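Local coordinates for protein kinase (Staphylococcus aureus subsp. aureus Mu50, PDB 3PY9), which is the extracellular region of the membrane Ser/Thr kinase PrkC, whose PASTA repeats probably bind muropeptides of the cell wall and pass the signal to the kinase, at residues D11-S16 against I48-N53; E219-P224 against Q259-P264. All coordinates share one frame; numbering follows the deposited sequence.

Interaction 1 (D11-S16 against I48-N53); sequences DVIGKS and IKTTPN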
# COMPACT_ATOMS: atom_id res chain seq x y z
N ASP A 11 48.16 -12.94 32.22
CA ASP A 11 46.84 -12.66 31.67
C ASP A 11 46.87 -11.33 30.91
O ASP A 11 47.19 -10.28 31.48
CB ASP A 11 45.80 -12.63 32.80
CG ASP A 11 44.37 -12.39 32.30
OD1 ASP A 11 44.08 -12.49 31.09
OD2 ASP A 11 43.51 -12.10 33.15
N VAL A 12 46.59 -11.39 29.61
CA VAL A 12 46.51 -10.18 28.79
C VAL A 12 45.16 -10.11 28.07
O VAL A 12 44.96 -9.27 27.18
CB VAL A 12 47.68 -10.07 27.78
CG1 VAL A 12 49.02 -10.15 28.51
CG2 VAL A 12 47.57 -11.17 26.69
N ILE A 13 44.25 -10.99 28.47
CA ILE A 13 42.93 -11.08 27.84
C ILE A 13 42.21 -9.73 27.97
O ILE A 13 42.29 -9.08 29.00
CB ILE A 13 42.11 -12.25 28.47
CG1 ILE A 13 42.87 -13.59 28.37
CG2 ILE A 13 40.69 -12.35 27.86
CD1 ILE A 13 43.29 -14.02 26.98
N GLY A 14 41.55 -9.31 26.89
CA GLY A 14 40.88 -8.01 26.85
C GLY A 14 41.81 -6.81 26.68
O GLY A 14 41.34 -5.68 26.50
N LYS A 15 43.12 -7.05 26.72
CA LYS A 15 44.12 -5.99 26.56
C LYS A 15 44.48 -5.74 25.09
O LYS A 15 44.09 -6.52 24.21
CB LYS A 15 45.38 -6.33 27.35
CG LYS A 15 45.20 -6.24 28.86
CD LYS A 15 46.46 -6.60 29.59
CE LYS A 15 46.41 -6.21 31.06
NZ LYS A 15 45.16 -6.64 31.78
N SER A 16 45.22 -4.66 24.83
CA SER A 16 45.78 -4.41 23.49
C SER A 16 47.15 -5.09 23.29
O SER A 16 47.82 -5.49 24.26
CB SER A 16 45.91 -2.91 23.26
OG SER A 16 47.00 -2.41 24.01
N ILE A 48 41.79 -11.79 22.62
CA ILE A 48 40.68 -12.74 22.75
C ILE A 48 41.13 -13.99 23.50
O ILE A 48 40.38 -14.55 24.30
CB ILE A 48 40.27 -13.17 21.31
CG1 ILE A 48 39.39 -12.12 20.65
CG2 ILE A 48 39.59 -14.53 21.26
CD1 ILE A 48 39.01 -12.54 19.25
N LYS A 49 42.37 -14.41 23.24
CA LYS A 49 42.87 -15.73 23.59
C LYS A 49 44.39 -15.64 23.57
O LYS A 49 44.94 -14.84 22.81
CB LYS A 49 42.44 -16.72 22.50
CG LYS A 49 42.52 -18.22 22.84
CD LYS A 49 41.23 -18.79 23.49
CE LYS A 49 41.04 -18.38 24.97
NZ LYS A 49 39.95 -19.11 25.69
N THR A 50 45.07 -16.45 24.38
CA THR A 50 46.52 -16.61 24.23
C THR A 50 46.93 -18.08 24.18
O THR A 50 46.19 -18.94 24.64
CB THR A 50 47.36 -15.85 25.30
OG1 THR A 50 47.15 -16.41 26.60
CG2 THR A 50 47.06 -14.33 25.29
N THR A 51 48.08 -18.34 23.58
CA THR A 51 48.73 -19.64 23.65
C THR A 51 50.19 -19.45 24.03
O THR A 51 50.93 -18.81 23.28
CB THR A 51 48.63 -20.42 22.32
OG1 THR A 51 47.26 -20.48 21.92
CG2 THR A 51 49.14 -21.84 22.52
N PRO A 52 50.60 -20.00 25.19
CA PRO A 52 49.78 -20.72 26.20
C PRO A 52 48.67 -19.84 26.80
O PRO A 52 48.78 -18.60 26.75
CB PRO A 52 50.80 -21.06 27.30
CG PRO A 52 52.09 -21.06 26.61
CD PRO A 52 52.02 -19.98 25.58
N ASN A 53 47.64 -20.48 27.35
CA ASN A 53 46.59 -19.78 28.12
C ASN A 53 47.14 -19.17 29.41
O ASN A 53 48.18 -19.61 29.91
CB ASN A 53 45.45 -20.72 28.51
CG ASN A 53 44.80 -21.38 27.32
OD1 ASN A 53 44.43 -20.73 26.33
ND2 ASN A 53 44.63 -22.69 27.42
O HOH W 1 46.88 -14.69 28.77
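Val12 and Ile13 lay their side chains against Thr50 in the first PASTA domain, where the loop leading into helix 17-26 packs on strand 47-51, an outermost strand of its three-stranded sheet. Val12 meets Thr50 methyl to methyl: CG2 of Val12 lies 3.5 Å from CG2 of Thr50, tighter than usual, and the two side chains cross at about a right angle. On the helix side Val12 packs against Ala20, Ile23 and Phe24, while Thr50 rests on Val64 and Val66 of strand 63-69. Ile13 reaches over the strand backbone with CD1, which touches Lys49 CA at 3.8 Å. An Asx turn, in which Asp11 OD1 accepts a hydrogen bond from Ile13 N, and a type II turn from Val12 to Lys15 shape the loop, and Gly14 and Lys15 bond through their backbones to Ile47. Thr50 OG1 sits between the backbone N and the carbonyl carbon (chi1 66°), with the methyl CG2 anti to that carbon, turned to Val12. OG1 donates to Pro52 O at 2.7 Å, just past a cis peptide bond, and accepts a hydrogen bond from a water 2.8 Å away, to which Val12 N donates weakly.

Interaction 2 (E219-P224 against Q259-P264); sequences ESVDVP and QRIDIP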
# COMPACT_ATOMS: atom_id res chain seq x y z
N GLU A 219 -35.50 21.65 -27.72
CA GLU A 219 -34.52 22.46 -28.42
C GLU A 219 -34.13 21.73 -29.69
O GLU A 219 -33.95 20.52 -29.69
CB GLU A 219 -33.30 22.70 -27.53
CG GLU A 219 -33.58 23.63 -26.35
CD GLU A 219 -33.64 25.11 -26.73
OE1 GLU A 219 -33.11 25.52 -27.79
OE2 GLU A 219 -34.22 25.89 -25.94
N SER A 220 -34.02 22.48 -30.78
CA SER A 220 -33.55 21.92 -32.04
C SER A 220 -32.14 22.40 -32.35
O SER A 220 -31.82 23.59 -32.19
CB SER A 220 -34.48 22.30 -33.18
OG SER A 220 -35.58 21.41 -33.22
N VAL A 221 -31.29 21.47 -32.79
CA VAL A 221 -29.95 21.80 -33.28
C VAL A 221 -29.68 21.07 -34.61
O VAL A 221 -29.97 19.88 -34.74
CB VAL A 221 -28.83 21.48 -32.20
CG1 VAL A 221 -28.85 20.03 -31.78
CG2 VAL A 221 -27.46 21.87 -32.71
N ASP A 222 -29.16 21.81 -35.59
CA ASP A 222 -28.70 21.23 -36.84
C ASP A 222 -27.26 20.72 -36.66
O ASP A 222 -26.33 21.52 -36.47
CB ASP A 222 -28.70 22.27 -37.96
CG ASP A 222 -30.08 22.61 -38.46
OD1 ASP A 222 -30.93 21.70 -38.58
OD2 ASP A 222 -30.29 23.81 -38.76
N VAL A 223 -27.08 19.41 -36.76
CA VAL A 223 -25.74 18.81 -36.66
C VAL A 223 -25.22 18.56 -38.06
O VAL A 223 -25.84 17.82 -38.80
CB VAL A 223 -25.79 17.45 -35.92
CG1 VAL A 223 -24.39 16.81 -35.86
CG2 VAL A 223 -26.40 17.63 -34.54
N PRO A 224 -24.08 19.18 -38.44
CA PRO A 224 -23.46 18.93 -39.73
C PRO A 224 -22.64 17.62 -39.75
O PRO A 224 -22.04 17.23 -38.73
CB PRO A 224 -22.54 20.13 -39.89
CG PRO A 224 -22.11 20.42 -38.52
CD PRO A 224 -23.32 20.18 -37.67
N GLN A 259 -28.06 16.56 -40.05
CA GLN A 259 -29.25 16.16 -39.32
C GLN A 259 -29.73 17.19 -38.30
O GLN A 259 -28.98 17.60 -37.41
CB GLN A 259 -29.02 14.84 -38.61
CG GLN A 259 -29.04 13.65 -39.51
CD GLN A 259 -30.33 12.87 -39.40
OE1 GLN A 259 -31.26 13.08 -40.18
NE2 GLN A 259 -30.39 11.96 -38.42
N ARG A 260 -31.00 17.58 -38.44
CA ARG A 260 -31.68 18.36 -37.42
C ARG A 260 -32.03 17.40 -36.31
O ARG A 260 -32.55 16.31 -36.55
CB ARG A 260 -32.95 19.03 -38.01
CG ARG A 260 -33.94 19.60 -36.99
CD ARG A 260 -33.70 21.08 -36.73
NE ARG A 260 -33.85 21.89 -37.94
CZ ARG A 260 -33.71 23.22 -38.00
NH1 ARG A 260 -33.42 23.92 -36.90
NH2 ARG A 260 -33.87 23.85 -39.16
N ILE A 261 -31.68 17.78 -35.09
CA ILE A 261 -31.89 16.92 -33.93
C ILE A 261 -32.63 17.71 -32.87
O ILE A 261 -32.38 18.89 -32.68
CB ILE A 261 -30.55 16.32 -33.41
CG1 ILE A 261 -30.45 14.85 -33.81
CG2 ILE A 261 -30.36 16.45 -31.90
CD1 ILE A 261 -30.12 14.63 -35.28
N ASP A 262 -33.57 17.05 -32.20
CA ASP A 262 -34.38 17.69 -31.18
C ASP A 262 -33.95 17.17 -29.82
O ASP A 262 -33.72 15.98 -29.64
CB ASP A 262 -35.86 17.42 -31.43
CG ASP A 262 -36.27 17.73 -32.86
OD1 ASP A 262 -35.89 18.79 -33.39
OD2 ASP A 262 -36.97 16.91 -33.46
N ILE A 263 -33.81 18.08 -28.87
CA ILE A 263 -33.32 17.71 -27.55
C ILE A 263 -34.31 18.13 -26.46
O ILE A 263 -34.36 19.30 -26.08
CB ILE A 263 -31.91 18.26 -27.27
CG1 ILE A 263 -30.91 17.73 -28.30
CG2 ILE A 263 -31.46 17.85 -25.90
CD1 ILE A 263 -29.64 18.52 -28.39
N PRO A 264 -35.14 17.18 -25.98
CA PRO A 264 -36.08 17.50 -24.90
C PRO A 264 -35.36 17.80 -23.58
O PRO A 264 -34.51 17.01 -23.13
CB PRO A 264 -36.92 16.22 -24.78
CG PRO A 264 -36.05 15.14 -25.32
CD PRO A 264 -35.26 15.77 -26.42
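Glu219-Val223 and Gln259-Ile263 pair as antiparallel strands of the C-terminal PASTA-like domain, a member of the E-set clan, and form a two-stranded sheet. Six backbone hydrogen bonds join the hydrogen-bonded pairs Glu219-Ile263, Val221-Ile261 and Val223-Gln259. Val221 N to Ile261 O, at 2.8 Å, is nearly straight (171° at the hydrogen). Glu219 N to Ile263 O is longer, at 3.1 Å. CA-H...O contacts lie between these bonds, among them Ser220 CA to Ile261 O at 3.3 Å.

The non-hydrogen-bonded pairs carry the polar chemistry on the face of Ser220, Asp222, Arg260 and Asp262. Ser220 OG donates to the anti side of Asp262 OD1 at 2.6 Å. Arg260 leaves the backbone with CG anti to N (chi1 166°), and bends at chi2 and chi3 fold the chain so that the guanidinium passes beside Asp222. Asp222 OD1 sits over one face of the guanidinium, toward its rim, 3.0 Å from Arg260 NE. No N-H points at this oxygen and the two planes are 60° apart, so the salt bridge rests on charge alone. Arg260 CD also packs on Ser220 CB.

On the other face, Val221 CG1 touches Ile263 CD1 at 3.8 Å and Ile261 CG2 at 3.9 Å. Beyond this apolar layer, Tyr275 meets Glu219, Val221 and Ile263, Val279 meets Val223, and Val237 and Ile239 touch Ile263. The chain of Glu219 bends at chi2, and its OE1 forms a salt bridge with Lys287 of strand 282-290.

Val221, Val223, Ile261 and Ile263 thus make most of the inner face apolar, with Glu219 and Gln259 at its ends, while the exposed face holds the Ser220-Asp262 hydrogen bond and the Asp222-Arg260 pair, whose attraction solvent probably weakens.

Interactions 1 and 2 lie in different domains on opposite sides of the chain's centre and share no strand or helix; their nearest atoms are about 89 Å apart. Interaction 1 belongs to the first PASTA domain and is partly buried; interaction 2 belongs to the C-terminal domain and is a surface contact, though Val223 and Ile263 are buried. Between its two segments the first has a few methyl contacts and a water bridge with one weak leg, the direct backbone bonds going to Ile47 just before 48-53. The second joins two strands by regular backbone bonding, with most charged side chains on the outer face and a mainly apolar inner face, and buries 515 Å² against 173 Å².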